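Local atomic coordinates of M32 carboxypeptidase (PDB entry 1KA2), a protein that removes amino acids one at a time from the C-terminus of peptides as a cobalt-binding metallocarboxypeptidase of broad specificity. Residues E475-K478 and K479-E483. Numbering follows the deposited sequence.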
# COMPACT_ATOMS: atom_id res chain seq x y z
N GLU A 475 -15.90 -14.77 -27.52
CA GLU A 475 -16.40 -16.09 -27.15
C GLU A 475 -17.17 -16.02 -25.83
O GLU A 475 -18.12 -16.77 -25.63
CB GLU A 475 -15.23 -17.08 -27.05
CG GLU A 475 -15.66 -18.52 -26.83
CD GLU A 475 -14.51 -19.50 -26.96
OE1 GLU A 475 -14.74 -20.71 -26.72
OE2 GLU A 475 -13.38 -19.07 -27.30
N LEU A 476 -16.78 -15.11 -24.95
CA LEU A 476 -17.47 -14.96 -23.67
C LEU A 476 -18.91 -14.49 -23.88
O LEU A 476 -19.83 -15.01 -23.24
CB LEU A 476 -16.74 -13.96 -22.77
CG LEU A 476 -17.45 -13.61 -21.46
CD1 LEU A 476 -17.81 -14.87 -20.70
CD2 LEU A 476 -16.57 -12.69 -20.62
N LEU A 477 -19.09 -13.52 -24.76
CA LEU A 477 -20.43 -12.99 -25.04
C LEU A 477 -21.36 -14.04 -25.65
O LEU A 477 -22.49 -14.21 -25.18
CB LEU A 477 -20.35 -11.78 -25.98
CG LEU A 477 -20.17 -10.44 -25.28
CD1 LEU A 477 -19.86 -9.35 -26.30
CD2 LEU A 477 -21.44 -10.11 -24.51
N LYS A 478 -20.90 -14.73 -26.69
CA LYS A 478 -21.71 -15.76 -27.33
C LYS A 478 -22.20 -16.79 -26.31
O LYS A 478 -23.40 -17.08 -26.22
CB LYS A 478 -20.90 -16.46 -28.42
CG LYS A 478 -20.58 -15.59 -29.62
CD LYS A 478 -19.51 -16.21 -30.49
CE LYS A 478 -19.10 -15.28 -31.63
NZ LYS A 478 -17.87 -15.76 -32.31
N LYS A 479 -21.27 -17.33 -25.53
CA LYS A 479 -21.57 -18.33 -24.51
C LYS A 479 -22.61 -17.89 -23.49
O LYS A 479 -23.49 -18.67 -23.12
CB LYS A 479 -20.29 -18.71 -23.75
CG LYS A 479 -19.20 -19.36 -24.58
CD LYS A 479 -19.49 -20.83 -24.83
CE LYS A 479 -18.27 -21.54 -25.39
NZ LYS A 479 -18.55 -22.99 -25.59
N ALA A 480 -22.51 -16.65 -23.05
CA ALA A 480 -23.41 -16.12 -22.04
C ALA A 480 -24.65 -15.37 -22.53
O ALA A 480 -25.68 -15.37 -21.86
CB ALA A 480 -22.63 -15.23 -21.08
N ILE A 481 -24.57 -14.73 -23.69
CA ILE A 481 -25.70 -13.96 -24.19
C ILE A 481 -26.30 -14.49 -25.49
O ILE A 481 -27.21 -13.89 -26.06
CB ILE A 481 -25.28 -12.48 -24.31
CG1 ILE A 481 -24.91 -11.95 -22.93
CG2 ILE A 481 -26.39 -11.64 -24.89
CD1 ILE A 481 -25.95 -12.26 -21.86
N GLY A 482 -25.79 -15.63 -25.96
CA GLY A 482 -26.30 -16.22 -27.18
C GLY A 482 -26.11 -15.37 -28.42
O GLY A 482 -26.72 -15.63 -29.45
N GLU A 483 -25.27 -14.35 -28.32
CA GLU A 483 -25.02 -13.49 -29.46
C GLU A 483 -23.77 -12.64 -29.29
O GLU A 483 -23.03 -12.77 -28.30
CB GLU A 483 -26.23 -12.59 -29.74
CG GLU A 483 -26.87 -11.97 -28.50
CD GLU A 483 -28.01 -11.02 -28.84
OE1 GLU A 483 -28.85 -11.37 -29.68
OE2 GLU A 483 -28.06 -9.93 -28.24
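The carboxylate of Glu-475 meets Lys-479 at one oxygen, OE1, which lies 3.9 Å from CE; the two side chains run side by side and point the same way. Glu-475 OE1 and Lys-479 NZ are 4.6 Å apart, beyond a salt bridge, so any attraction is probably loose. The second flat group, the Glu-483 carboxylate, is held from outside: its OE2 accepts from both Gln-432 NE2 and His-436 NE2. With CG beside its own backbone N (chi1 -63°), Lys-479 presses CG to 3.0 Å from Glu-475 O, a tight approach for a carbon; after a bend at chi2 the extended remainder runs past the carboxylate, CE its nearest atom.

Helical i to i+4 bonding joins Lys-479 N to Glu-475 O, Ala-480 N to Leu-476 O and Ile-481 N to Leu-477 O, the last short at 2.6 Å. The final bond, Gly-482 N to Lys-478 O, keeps a length of 2.8 Å but is weak, its N-H...O angle only 128°. Here the helix ends: Gly-482 is the first residue to leave helical geometry, with a positive phi (63°), a conformation that favours glycine, and the chain doubles back so that Glu-483 O makes a CA-H...O contact with Lys-478 CA at 3.4 Å. On the buried side, Leu-477 CD2 packs against Ile-481 CG1 at 4.2 Å.

Leu-477 touches Leu-429, and Ile-481 touches Leu-433 and His-436, whereas Leu-476 rests on Val-293 and Trp-467 in loops. Helix 473-481 is thus seated against helix 421-440, the Leu-477 side chain about 12 Å from that of the metal ligand Glu-299 on helix 295-309.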